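Local coordinates for protein endoglucanase EG-II (Hypocrea jecorina, PDB 3QR3) that hydrolyses internal beta-1,4-glucosidic bonds in cellulose, as a family 5 endoglucanase whose catalytic domain is a TIM barrel, at residues Y29-N34 against D87-G92; W66-N71 against I83-Q88; C100-H105 against S130-K135; A123-L128 against G145-P150. One frame throughout, in Å; residues are numbered along the deposited sequence.

Contact 1: residues Y29-N34 against D87-G92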
loop_
_atom_site.group_PDB
_atom_site.type_symbol
_atom_site.label_atom_id
_atom_site.label_comp_id
_atom_site.label_asym_id
_atom_site.label_seq_id
_atom_site.Cartn_x
_atom_site.Cartn_y
_atom_site.Cartn_z
ATOM N N TYR A 29 12.687 10.866 -3.184
ATOM C CA TYR A 29 13.425 11.200 -1.965
ATOM C C TYR A 29 13.306 9.971 -1.070
ATOM O O TYR A 29 12.545 9.969 -0.103
ATOM C CB TYR A 29 12.836 12.451 -1.291
ATOM C CG TYR A 29 13.656 13.018 -0.124
ATOM C CD1 TYR A 29 15.043 13.079 -0.186
ATOM C CD2 TYR A 29 13.035 13.527 1.010
ATOM C CE1 TYR A 29 15.794 13.603 0.866
ATOM C CE2 TYR A 29 13.776 14.057 2.069
ATOM C CZ TYR A 29 15.156 14.085 1.990
ATOM O OH TYR A 29 15.904 14.622 3.022
ATOM N N PRO A 30 14.039 8.902 -1.420
ATOM C CA PRO A 30 13.835 7.601 -0.771
ATOM C C PRO A 30 14.230 7.624 0.698
ATOM O O PRO A 30 15.186 8.314 1.067
ATOM C CB PRO A 30 14.742 6.659 -1.577
ATOM C CG PRO A 30 14.957 7.382 -2.919
ATOM C CD PRO A 30 15.031 8.829 -2.506
ATOM N N PRO A 31 13.481 6.890 1.540
ATOM C CA PRO A 31 13.753 6.798 2.979
ATOM C C PRO A 31 14.846 5.768 3.298
ATOM O O PRO A 31 14.642 4.872 4.117
ATOM C CB PRO A 31 12.403 6.339 3.555
ATOM C CG PRO A 31 11.778 5.533 2.449
ATOM C CD PRO A 31 12.310 6.086 1.135
ATOM N N LEU A 32 15.985 5.893 2.627
ATOM C CA LEU A 32 17.177 5.123 2.958
ATOM C C LEU A 32 18.243 6.130 3.374
ATOM O O LEU A 32 18.637 6.994 2.575
ATOM C CB LEU A 32 17.674 4.327 1.757
ATOM C CG LEU A 32 16.864 3.098 1.378
ATOM C CD1 LEU A 32 17.315 2.569 0.028
ATOM C CD2 LEU A 32 16.993 2.018 2.460
ATOM N N LYS A 33 18.694 6.023 4.616
ATOM C CA LYS A 33 19.554 7.046 5.204
ATOM C C LYS A 33 20.753 7.391 4.324
ATOM O O LYS A 33 21.045 8.567 4.106
ATOM C CB LYS A 33 20.012 6.638 6.602
ATOM C CG LYS A 33 20.710 7.761 7.360
ATOM C CD LYS A 33 20.951 7.389 8.812
ATOM C CE LYS A 33 21.628 8.528 9.574
ATOM N NZ LYS A 33 21.851 8.150 11.002
ATOM N N ASN A 34 21.441 6.370 3.816
ATOM C CA ASN A 34 22.643 6.606 3.019
ATOM C C ASN A 34 22.407 6.375 1.530
ATOM O O ASN A 34 23.254 5.809 0.842
ATOM C CB ASN A 34 23.818 5.751 3.516
ATOM C CG ASN A 34 25.178 6.355 3.151
ATOM O OD1 ASN A 34 25.348 7.571 3.152
ATOM N ND2 ASN A 34 26.149 5.498 2.837
ATOM N N ASP A 87 15.478 -2.460 -3.255
ATOM C CA ASP A 87 15.578 -3.735 -2.541
ATOM C C ASP A 87 16.179 -3.582 -1.147
ATOM O O ASP A 87 15.892 -4.380 -0.251
ATOM C CB ASP A 87 16.361 -4.783 -3.337
ATOM C CG ASP A 87 16.293 -6.168 -2.690
ATOM O OD1 ASP A 87 15.174 -6.622 -2.387
ATOM O OD2 ASP A 87 17.351 -6.790 -2.462
ATOM N N GLN A 88 17.010 -2.561 -0.945
ATOM C CA GLN A 88 17.571 -2.341 0.384
ATOM C C GLN A 88 16.455 -2.043 1.374
ATOM O O GLN A 88 16.494 -2.489 2.518
ATOM C CB GLN A 88 18.596 -1.192 0.401
ATOM C CG GLN A 88 19.898 -1.492 -0.308
ATOM C CD GLN A 88 20.803 -0.266 -0.387
ATOM O OE1 GLN A 88 20.758 0.610 0.475
ATOM N NE2 GLN A 88 21.623 -0.206 -1.420
ATOM N N LEU A 89 15.467 -1.276 0.937
ATOM C CA LEU A 89 14.348 -0.939 1.812
ATOM C C LEU A 89 13.471 -2.188 2.037
ATOM O O LEU A 89 13.032 -2.470 3.155
ATOM C CB LEU A 89 13.537 0.213 1.212
ATOM C CG LEU A 89 12.381 0.748 2.059
ATOM C CD1 LEU A 89 12.907 1.299 3.380
ATOM C CD2 LEU A 89 11.614 1.813 1.283
ATOM N N VAL A 90 13.253 -2.945 0.974
ATOM C CA VAL A 90 12.505 -4.202 1.064
ATOM C C VAL A 90 13.137 -5.202 2.041
ATOM O O VAL A 90 12.452 -5.749 2.902
ATOM C CB VAL A 90 12.361 -4.876 -0.324
ATOM C CG1 VAL A 90 11.628 -6.217 -0.206
ATOM C CG2 VAL A 90 11.630 -3.955 -1.285
ATOM N N GLN A 91 14.441 -5.440 1.906
ATOM C CA GLN A 91 15.133 -6.355 2.808
ATOM C C GLN A 91 15.161 -5.842 4.246
ATOM O O GLN A 91 15.095 -6.625 5.185
ATOM C CB GLN A 91 16.546 -6.672 2.307
ATOM C CG GLN A 91 16.582 -7.342 0.935
ATOM C CD GLN A 91 15.658 -8.557 0.846
ATOM O OE1 GLN A 91 15.531 -9.329 1.794
ATOM N NE2 GLN A 91 15.004 -8.719 -0.300
ATOM N N GLY A 92 15.230 -4.527 4.422
ATOM C CA GLY A 92 15.227 -3.966 5.759
ATOM C C GLY A 92 13.916 -4.286 6.447
ATOM O O GLY A 92 13.864 -4.615 7.635
HETATM O O HOH W 1 22.052 3.297 -0.463
#
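Leu-32 lays its branched end across the helix segment 87-92, CD1 on Gln-88 and CD2 mostly on Leu-89. CD2 comes to 3.9 Å from the backbone N of Leu-89 and also meets that residue's CB, while CD1 lies 4.0 Å from Gln-88 CB. With CG beside the backbone N (chi1 -74°), the leucine reaches out of the loop toward the helix and crosses the Gln-88 chain at a slant. Pro-31 supplies the second apolar touch: its CG meets Leu-89 CD2 at 3.9 Å, the two side chains at about a right angle. The other branch of Leu-89, CD1, approaches Pro-31 O at 4.0 Å, so both branches face the proline, CD2 its ring and CD1 its carbonyl. Pro-31 is also the centre of an inverse gamma turn, closed by a weak bond from Leu-32 N to Pro-30 O; the chain bends sharply at the proline, and both Pro-31 and Leu-32 touch the helix.

No direct hydrogen bond joins the segments. Beside the exposed Gln-88 one water bridges them, donating to Asn-34 O at 3.1 Å and to Gln-88 OE1, also at 3.1 Å; the extended glutamine chain carries the amide oxygen out to it. Deeper in, Leu-32 also touches Ile-45 and Leu-89 touches Met-48, both on helix 44-55, and Leu-89 reaches Leu-62 of strand 59-64 as well. The loop that follows the first strand thus lies against the helix that follows the second, an association of neighbouring beta/alpha units within the TIM barrel of family 5 cellulases.

Contact 2: residues W66-N71 against I83-Q88; sequences WQYLVN and ISKYDQ
Lys-85 NZ is held twice by Phe-35, through a hydrogen bond to its carbonyl O and a cation-pi interaction with its ring, while the root of the same lysine chain meets Tyr-68. There the phenol OH sits 3.6 Å from Lys-85 CB and 4.0 Å from Lys-85 CG, an approach to methylenes and not to the ammonium group. A bend in the lysine (chi2 -63°) turns its far end away from the helix 66-69.

Beside this pair, Leu-69 pushes one methyl between two residues of the helix 80-95. Its CD2 lies 4.1 Å from Tyr-86 CB, slanting to the ring, and 4.3 Å from Ile-83 CD1. Tyr-86 OH is hydrogen-bonded to Leu-62 O in the barrel wall, anchoring the far end of the ring that Leu-69 leans on. The short helix ends immediately afterwards in a Schellman motif with Asn-71, at positive phi, as C-prime; Tyr-68 O accepts from Asn-71 N at 3.1 Å and is bonded to Ser-82 OG as well. The interface is mainly aliphatic, the phenol oxygen lying against lysine methylenes; with Lys-85 and Tyr-86 bonded outside it, apolar packing and not direct polar bonding joins the segments.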
loop_
_atom_site.group_PDB
_atom_site.type_symbol
_atom_site.label_atom_id
_atom_site.label_comp_id
_atom_site.label_asym_id
_atom_site.label_seq_id
_atom_site.Cartn_x
_atom_site.Cartn_y
_atom_site.Cartn_z
ATOM N N TRP A 66 6.581 3.390 -10.730
ATOM C CA TRP A 66 6.869 2.498 -11.852
ATOM C C TRP A 66 8.073 3.024 -12.644
ATOM O O TRP A 66 9.015 2.285 -12.924
ATOM C CB TRP A 66 5.634 2.441 -12.747
ATOM C CG TRP A 66 5.661 1.481 -13.886
ATOM C CD1 TRP A 66 6.704 0.703 -14.313
ATOM C CD2 TRP A 66 4.574 1.224 -14.774
ATOM N NE1 TRP A 66 6.314 -0.045 -15.410
ATOM C CE2 TRP A 66 5.015 0.271 -15.718
ATOM C CE3 TRP A 66 3.267 1.719 -14.870
ATOM C CZ2 TRP A 66 4.190 -0.202 -16.741
ATOM C CZ3 TRP A 66 2.452 1.249 -15.884
ATOM C CH2 TRP A 66 2.917 0.295 -16.805
ATOM N N GLN A 67 8.044 4.308 -12.978
ATOM C CA GLN A 67 9.100 4.912 -13.797
ATOM C C GLN A 67 10.456 4.755 -13.138
ATOM O O GLN A 67 11.469 4.582 -13.810
ATOM C CB GLN A 67 8.815 6.397 -14.074
ATOM C CG GLN A 67 7.655 6.631 -15.054
ATOM C CD GLN A 67 6.292 6.692 -14.363
ATOM O OE1 GLN A 67 6.066 6.050 -13.327
ATOM N NE2 GLN A 67 5.384 7.485 -14.926
ATOM N N TYR A 68 10.475 4.807 -11.812
ATOM C CA TYR A 68 11.728 4.666 -11.086
ATOM C C TYR A 68 12.341 3.273 -11.288
ATOM O O TYR A 68 13.540 3.136 -11.543
ATOM C CB TYR A 68 11.533 4.928 -9.586
ATOM C CG TYR A 68 12.822 4.758 -8.832
ATOM C CD1 TYR A 68 13.808 5.737 -8.879
ATOM C CD2 TYR A 68 13.073 3.606 -8.106
ATOM C CE1 TYR A 68 15.000 5.578 -8.216
ATOM C CE2 TYR A 68 14.260 3.436 -7.430
ATOM C CZ TYR A 68 15.219 4.425 -7.492
ATOM O OH TYR A 68 16.402 4.246 -6.823
ATOM N N LEU A 69 11.512 2.240 -11.163
ATOM C CA LEU A 69 12.009 0.867 -11.184
ATOM C C LEU A 69 12.601 0.490 -12.533
ATOM O O LEU A 69 13.559 -0.275 -12.601
ATOM C CB LEU A 69 10.910 -0.131 -10.782
ATOM C CG LEU A 69 10.502 -0.078 -9.303
ATOM C CD1 LEU A 69 9.405 -1.081 -9.013
ATOM C CD2 LEU A 69 11.701 -0.301 -8.373
ATOM N N VAL A 70 12.031 1.027 -13.606
ATOM C CA VAL A 70 12.524 0.726 -14.940
ATOM C C VAL A 70 13.310 1.903 -15.521
ATOM O O VAL A 70 13.608 1.928 -16.706
ATOM C CB VAL A 70 11.379 0.350 -15.892
ATOM C CG1 VAL A 70 10.727 -0.966 -15.451
ATOM C CG2 VAL A 70 10.354 1.476 -15.967
ATOM N N ASN A 71 13.645 2.870 -14.672
ATOM C CA ASN A 71 14.300 4.102 -15.116
ATOM C C ASN A 71 13.695 4.663 -16.406
ATOM O O ASN A 71 14.408 4.909 -17.384
ATOM C CB ASN A 71 15.815 3.895 -15.270
ATOM C CG ASN A 71 16.585 5.218 -15.406
ATOM O OD1 ASN A 71 16.266 6.208 -14.755
ATOM N ND2 ASN A 71 17.614 5.217 -16.241
ATOM N N ILE A 83 16.516 -0.931 -8.740
ATOM C CA ILE A 83 16.020 -2.107 -8.019
ATOM C C ILE A 83 16.946 -2.428 -6.848
ATOM O O ILE A 83 16.500 -2.858 -5.798
ATOM C CB ILE A 83 15.809 -3.335 -8.947
ATOM C CG1 ILE A 83 15.057 -4.443 -8.206
ATOM C CG2 ILE A 83 17.144 -3.861 -9.477
ATOM C CD1 ILE A 83 13.687 -4.018 -7.689
ATOM N N SER A 84 18.237 -2.179 -7.028
ATOM C CA SER A 84 19.220 -2.369 -5.969
ATOM C C SER A 84 18.941 -1.464 -4.756
ATOM O O SER A 84 18.993 -1.900 -3.606
ATOM C CB SER A 84 20.626 -2.097 -6.520
ATOM O OG SER A 84 21.598 -2.197 -5.495
ATOM N N LYS A 85 18.659 -0.194 -5.022
ATOM C CA LYS A 85 18.318 0.752 -3.966
ATOM C C LYS A 85 16.986 0.373 -3.311
ATOM O O LYS A 85 16.886 0.285 -2.095
ATOM C CB LYS A 85 18.247 2.175 -4.527
ATOM C CG LYS A 85 19.603 2.765 -4.949
ATOM C CD LYS A 85 20.544 2.898 -3.748
ATOM C CE LYS A 85 21.843 3.608 -4.131
ATOM N NZ LYS A 85 22.642 3.966 -2.925
ATOM N N TYR A 86 15.957 0.155 -4.121
ATOM C CA TYR A 86 14.645 -0.201 -3.581
ATOM C C TYR A 86 14.698 -1.497 -2.780
ATOM O O TYR A 86 14.069 -1.618 -1.728
ATOM C CB TYR A 86 13.611 -0.300 -4.702
ATOM C CG TYR A 86 12.212 -0.582 -4.217
ATOM C CD1 TYR A 86 11.496 0.374 -3.513
ATOM C CD2 TYR A 86 11.606 -1.809 -4.469
ATOM C CE1 TYR A 86 10.205 0.123 -3.073
ATOM C CE2 TYR A 86 10.323 -2.076 -4.039
ATOM C CZ TYR A 86 9.625 -1.110 -3.347
ATOM O OH TYR A 86 8.353 -1.379 -2.911
ATOM N N ASP A 87 15.478 -2.460 -3.255
ATOM C CA ASP A 87 15.578 -3.735 -2.541
ATOM C C ASP A 87 16.179 -3.582 -1.147
ATOM O O ASP A 87 15.892 -4.380 -0.251
ATOM C CB ASP A 87 16.361 -4.783 -3.337
ATOM C CG ASP A 87 16.293 -6.168 -2.690
ATOM O OD1 ASP A 87 15.174 -6.622 -2.387
ATOM O OD2 ASP A 87 17.351 -6.790 -2.462
ATOM N N GLN A 88 17.010 -2.561 -0.945
ATOM C CA GLN A 88 17.571 -2.341 0.384
ATOM C C GLN A 88 16.455 -2.043 1.374
ATOM O O GLN A 88 16.494 -2.489 2.518
ATOM C CB GLN A 88 18.596 -1.192 0.401
ATOM C CG GLN A 88 19.898 -1.492 -0.308
ATOM C CD GLN A 88 20.803 -0.266 -0.387
ATOM O OE1 GLN A 88 20.758 0.610 0.475
ATOM N NE2 GLN A 88 21.623 -0.206 -1.420
#

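Contact 3: residues C100-H105 against S130-K135; sequences CIVDIH and SQLASK
One beta/alpha unit of the barrel closes here, strand 99-104 presenting Val-102 and Ile-104 to Leu-132 of helix 122-136. A single methyl does the work on the helix side: Leu-132 CD1 lies 4.4 Å from Val-102 CG1 and 4.3 Å from Ile-104 CD1, reaching both residues across a wide backbone gap, since the CA atoms of Val-102 and Leu-132 are 9.1 Å apart. Ile-104 meets it with its terminal methyl, two successive bends (chi1 -57°, chi2 -62°) bringing CD1 round to the leucine. The contact is light, and neighbours fill in around it, with Tyr-86 on Val-102, Ile-83 on Leu-132, and Trp-129 on both strand residues.

The alternating residue Asp-103 projects to the other side of the strand, where its OD2 accepts a 2.7 Å hydrogen bond from His-105 ND1. Asp-103 OD2 accepts through its syn lone pair and lies close to the imidazole plane, an arrangement that would fix the rotation of the ring. Asp-103 OD1 makes a long, weak ion pair with Arg-61. Aliphatic side chains turned out to a covering helix, and polar ones turned in near the strand's C-terminal end, are characteristic of a TIM barrel.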
loop_
_atom_site.group_PDB
_atom_site.type_symbol
_atom_site.label_atom_id
_atom_site.label_comp_id
_atom_site.label_asym_id
_atom_site.label_seq_id
_atom_site.Cartn_x
_atom_site.Cartn_y
_atom_site.Cartn_z
ATOM N N CYS A 100 6.008 -7.160 3.784
ATOM C CA CYS A 100 6.408 -5.950 3.086
ATOM C C CYS A 100 5.674 -5.797 1.764
ATOM O O CYS A 100 5.847 -6.599 0.846
ATOM C CB CYS A 100 7.918 -5.947 2.847
ATOM S SG CYS A 100 8.714 -4.413 3.375
ATOM N N ILE A 101 4.855 -4.753 1.676
ATOM C CA ILE A 101 4.051 -4.522 0.482
ATOM C C ILE A 101 4.791 -3.662 -0.529
ATOM O O ILE A 101 5.114 -2.489 -0.263
ATOM C CB ILE A 101 2.700 -3.858 0.812
ATOM C CG1 ILE A 101 1.935 -4.664 1.857
ATOM C CG2 ILE A 101 1.865 -3.700 -0.462
ATOM C CD1 ILE A 101 0.646 -3.994 2.322
ATOM N N VAL A 102 5.081 -4.258 -1.678
ATOM C CA VAL A 102 5.664 -3.532 -2.797
ATOM C C VAL A 102 4.508 -2.851 -3.512
ATOM O O VAL A 102 3.620 -3.516 -4.038
ATOM C CB VAL A 102 6.414 -4.492 -3.742
ATOM C CG1 VAL A 102 6.852 -3.776 -5.044
ATOM C CG2 VAL A 102 7.617 -5.095 -3.029
ATOM N N ASP A 103 4.489 -1.524 -3.487
ATOM C CA ASP A 103 3.344 -0.766 -4.006
ATOM C C ASP A 103 3.759 0.093 -5.185
ATOM O O ASP A 103 4.562 1.016 -5.034
ATOM C CB ASP A 103 2.733 0.112 -2.903
ATOM C CG ASP A 103 2.029 1.351 -3.450
ATOM O OD1 ASP A 103 1.214 1.218 -4.386
ATOM O OD2 ASP A 103 2.279 2.466 -2.929
ATOM N N ILE A 104 3.224 -0.219 -6.362
ATOM C CA ILE A 104 3.488 0.583 -7.555
ATOM C C ILE A 104 2.546 1.785 -7.529
ATOM O O ILE A 104 1.346 1.634 -7.693
ATOM C CB ILE A 104 3.300 -0.249 -8.838
ATOM C CG1 ILE A 104 4.216 -1.476 -8.806
ATOM C CG2 ILE A 104 3.632 0.580 -10.075
ATOM C CD1 ILE A 104 5.703 -1.123 -8.754
ATOM N N HIS A 105 3.093 2.975 -7.295
ATOM C CA HIS A 105 2.267 4.127 -6.937
ATOM C C HIS A 105 1.853 4.908 -8.198
ATOM O O HIS A 105 2.229 6.066 -8.367
ATOM C CB HIS A 105 3.052 5.024 -5.965
ATOM C CG HIS A 105 2.208 5.669 -4.910
ATOM N ND1 HIS A 105 1.636 4.957 -3.872
ATOM C CD2 HIS A 105 1.844 6.960 -4.729
ATOM C CE1 HIS A 105 0.953 5.787 -3.100
ATOM N NE2 HIS A 105 1.067 7.008 -3.596
ATOM N N SER A 130 6.195 -9.355 -13.635
ATOM C CA SER A 130 6.832 -10.651 -13.837
ATOM C C SER A 130 8.261 -10.599 -13.288
ATOM O O SER A 130 8.733 -11.528 -12.625
ATOM C CB SER A 130 6.823 -11.015 -15.325
ATOM O OG SER A 130 7.343 -12.309 -15.535
ATOM N N GLN A 131 8.944 -9.490 -13.545
ATOM C CA GLN A 131 10.302 -9.317 -13.055
ATOM C C GLN A 131 10.372 -9.214 -11.537
ATOM O O GLN A 131 11.232 -9.832 -10.912
ATOM C CB GLN A 131 10.953 -8.087 -13.687
ATOM C CG GLN A 131 11.159 -8.221 -15.183
ATOM C CD GLN A 131 11.772 -6.976 -15.759
ATOM O OE1 GLN A 131 12.979 -6.775 -15.673
ATOM N NE2 GLN A 131 10.942 -6.121 -16.336
ATOM N N LEU A 132 9.476 -8.434 -10.944
ATOM C CA LEU A 132 9.437 -8.322 -9.490
ATOM C C LEU A 132 9.133 -9.677 -8.849
ATOM O O LEU A 132 9.751 -10.058 -7.865
ATOM C CB LEU A 132 8.412 -7.273 -9.061
ATOM C CG LEU A 132 8.812 -5.842 -9.419
ATOM C CD1 LEU A 132 7.646 -4.880 -9.192
ATOM C CD2 LEU A 132 10.034 -5.448 -8.590
ATOM N N ALA A 133 8.181 -10.402 -9.420
ATOM C CA ALA A 133 7.818 -11.714 -8.902
ATOM C C ALA A 133 9.001 -12.675 -8.977
ATOM O O ALA A 133 9.257 -13.426 -8.043
ATOM C CB ALA A 133 6.632 -12.277 -9.682
ATOM N N SER A 134 9.715 -12.660 -10.098
ATOM C CA SER A 134 10.897 -13.503 -10.245
ATOM C C SER A 134 11.945 -13.160 -9.184
ATOM O O SER A 134 12.538 -14.050 -8.567
ATOM C CB SER A 134 11.489 -13.356 -11.644
ATOM O OG SER A 134 12.668 -14.133 -11.770
ATOM N N LYS A 135 12.165 -11.867 -8.959
ATOM C CA LYS A 135 13.137 -11.445 -7.955
ATOM C C LYS A 135 12.734 -11.930 -6.565
ATOM O O LYS A 135 13.566 -12.395 -5.797
ATOM C CB LYS A 135 13.272 -9.922 -7.937
ATOM C CG LYS A 135 14.290 -9.404 -6.915
ATOM C CD LYS A 135 14.551 -7.907 -7.090
ATOM C CE LYS A 135 15.706 -7.444 -6.209
ATOM N NZ LYS A 135 17.022 -7.962 -6.687
#

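Contact 4: residues A123-L128 against G145-P150; sequences AQFTSL and GIMNEP
Phe-125 points its ring tip at Ile-146 and Met-147, where the fourth strand of the TIM barrel gives way to the loop bearing the Asn-Glu-Pro sequence of family 5 glycoside hydrolases. Ile-146 O stands at the ring edge, in plane, 3.4 Å from Phe-125 CZ, so the partly positive rim of the phenyl group faces the carbonyl oxygen. The methyl CE of Met-147 comes in obliquely at the CE1-CZ bond of Phe-125, 3.4 Å from each of the two carbons, a tight approach. Two successive bends (chi2 58°, chi3 54°) curl the methionine so that CE, and not the middle of its chain, does the touching. Ile-146 adds its CG2 branch, 4.0 Å from Phe-125 CZ, with the two side chains at about a right angle.

Outside this shell, Trp-129 has a double role: its NE1 is hydrogen-bonded to Ile-146 O, the very oxygen met by the phenyl edge, and its ring packs edge-to-face with Phe-125. The Trp-66 ring meets the phenylalanine less steeply, and Val-165 of helix 155-171 touches both Phe-125 and Ile-146. Trp-158 and Pro-182 lie against Met-147.

Farther along the loop the residues turn from the apolar layer toward polar partners. Asn-148 OD1 is hydrogen-bonded to Arg-61 NH2. In relatives the glutamate of this sequence serves as the acid/base; here Glu-149 has a left-handed backbone conformation (phi 49°), its N is bonded to Gln-187 OE1, and its OE2 is bonded to His-219 ND1.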
loop_
_atom_site.group_PDB
_atom_site.type_symbol
_atom_site.label_atom_id
_atom_site.label_comp_id
_atom_site.label_asym_id
_atom_site.label_seq_id
_atom_site.Cartn_x
_atom_site.Cartn_y
_atom_site.Cartn_z
ATOM N N ALA A 123 0.782 -6.141 -21.543
ATOM C CA ALA A 123 2.090 -6.801 -21.549
ATOM C C ALA A 123 3.200 -5.906 -20.992
ATOM O O ALA A 123 4.159 -6.391 -20.379
ATOM C CB ALA A 123 2.449 -7.284 -22.946
ATOM N N GLN A 124 3.092 -4.602 -21.208
ATOM C CA GLN A 124 4.133 -3.697 -20.718
ATOM C C GLN A 124 4.068 -3.575 -19.181
ATOM O O GLN A 124 5.065 -3.269 -18.528
ATOM C CB GLN A 124 4.021 -2.332 -21.393
ATOM C CG GLN A 124 4.532 -2.307 -22.843
ATOM C CD GLN A 124 4.220 -1.003 -23.557
ATOM O OE1 GLN A 124 3.128 -0.452 -23.420
ATOM N NE2 GLN A 124 5.186 -0.501 -24.330
ATOM N N PHE A 125 2.885 -3.826 -18.624
ATOM C CA PHE A 125 2.660 -3.762 -17.180
ATOM C C PHE A 125 2.955 -5.111 -16.531
ATOM O O PHE A 125 3.562 -5.164 -15.465
ATOM C CB PHE A 125 1.219 -3.291 -16.902
ATOM C CG PHE A 125 0.866 -3.166 -15.437
ATOM C CD1 PHE A 125 1.657 -2.427 -14.566
ATOM C CD2 PHE A 125 -0.304 -3.742 -14.950
ATOM C CE1 PHE A 125 1.304 -2.299 -13.216
ATOM C CE2 PHE A 125 -0.663 -3.619 -13.611
ATOM C CZ PHE A 125 0.142 -2.896 -12.745
ATOM N N THR A 126 2.543 -6.204 -17.171
ATOM C CA THR A 126 2.782 -7.524 -16.591
ATOM C C THR A 126 4.289 -7.808 -16.613
ATOM O O THR A 126 4.821 -8.509 -15.752
ATOM C CB THR A 126 2.023 -8.661 -17.333
ATOM O OG1 THR A 126 2.502 -8.753 -18.677
ATOM C CG2 THR A 126 0.515 -8.401 -17.357
ATOM N N SER A 127 4.971 -7.262 -17.612
ATOM C CA SER A 127 6.427 -7.356 -17.687
ATOM C C SER A 127 7.107 -6.789 -16.432
ATOM O O SER A 127 8.108 -7.329 -15.956
ATOM C CB SER A 127 6.930 -6.626 -18.928
ATOM O OG SER A 127 8.130 -5.942 -18.655
ATOM N N LEU A 128 6.563 -5.700 -15.902
ATOM C CA LEU A 128 7.080 -5.136 -14.657
ATOM C C LEU A 128 6.878 -6.142 -13.523
ATOM O O LEU A 128 7.814 -6.496 -12.815
ATOM C CB LEU A 128 6.369 -3.822 -14.329
ATOM C CG LEU A 128 6.579 -3.299 -12.907
ATOM C CD1 LEU A 128 7.990 -2.743 -12.762
ATOM C CD2 LEU A 128 5.519 -2.243 -12.544
ATOM N N GLY A 145 1.630 -5.486 -4.209
ATOM C CA GLY A 145 0.645 -4.413 -4.276
ATOM C C GLY A 145 0.499 -3.888 -5.693
ATOM O O GLY A 145 1.113 -2.875 -6.094
ATOM N N ILE A 146 -0.326 -4.592 -6.454
ATOM C CA ILE A 146 -0.401 -4.430 -7.909
ATOM C C ILE A 146 -0.427 -2.986 -8.405
ATOM O O ILE A 146 0.294 -2.629 -9.344
ATOM C CB ILE A 146 -1.607 -5.222 -8.469
ATOM C CG1 ILE A 146 -1.340 -6.718 -8.325
ATOM C CG2 ILE A 146 -1.871 -4.867 -9.929
ATOM C CD1 ILE A 146 -2.404 -7.616 -9.015
ATOM N N MET A 147 -1.244 -2.152 -7.776
ATOM C CA MET A 147 -1.405 -0.782 -8.237
ATOM C C MET A 147 -2.059 0.104 -7.189
ATOM O O MET A 147 -3.043 -0.270 -6.570
ATOM C CB MET A 147 -2.214 -0.734 -9.538
ATOM C CG MET A 147 -2.385 0.676 -10.112
ATOM S SD MET A 147 -0.814 1.504 -10.438
ATOM C CE MET A 147 -0.026 0.279 -11.472
ATOM N N ASN A 148 -1.499 1.295 -7.012
ATOM C CA ASN A 148 -2.060 2.268 -6.100
ATOM C C ASN A 148 -3.170 3.078 -6.778
ATOM O O ASN A 148 -2.959 3.678 -7.835
ATOM C CB ASN A 148 -0.953 3.209 -5.608
ATOM C CG ASN A 148 -1.462 4.234 -4.619
ATOM O OD1 ASN A 148 -1.752 3.904 -3.476
ATOM N ND2 ASN A 148 -1.558 5.487 -5.052
ATOM N N GLU A 149 -4.354 3.059 -6.179
ATOM C CA GLU A 149 -5.451 3.974 -6.521
ATOM C C GLU A 149 -5.819 4.143 -8.001
ATOM O O GLU A 149 -5.788 5.264 -8.529
ATOM C CB GLU A 149 -5.230 5.339 -5.850
ATOM C CG GLU A 149 -5.282 5.215 -4.336
ATOM C CD GLU A 149 -5.414 6.534 -3.612
ATOM O OE1 GLU A 149 -5.352 7.584 -4.275
ATOM O OE2 GLU A 149 -5.593 6.507 -2.370
ATOM N N PRO A 150 -6.197 3.033 -8.670
ATOM C CA PRO A 150 -6.841 3.206 -9.969
ATOM C C PRO A 150 -8.033 4.126 -9.804
ATOM O O PRO A 150 -8.706 4.077 -8.765
ATOM C CB PRO A 150 -7.333 1.789 -10.312
ATOM C CG PRO A 150 -6.395 0.875 -9.564
ATOM C CD PRO A 150 -6.154 1.617 -8.258
#

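Contacts 1 and 2 share helix 80-95, with centres 10 Å apart, and Leu-32 of contact 1 also packs against Lys-85 of contact 2. Contact 3 lies about 10 Å from contact 2 between centres; Leu-69 CD1 and Ile-104 CD1 meet at 3.7 Å. Contacts 3 and 4 share helix 122-136; strands 99-104 and 142-145 are adjacent and parallel, and the pairing probably continues into the loop, Ile-104 O and Asn-148 N being 2.9 Å apart. Trp-66 ties contact 2 to contact 4 through Leu-128 and Phe-125. Contacts 1 and 4 stay apart, nearest atoms about 11 Å. By family resemblance, the Asn-Glu-Pro end of contact 4, with Asp-103 and His-105 beside it, probably belongs to the active site.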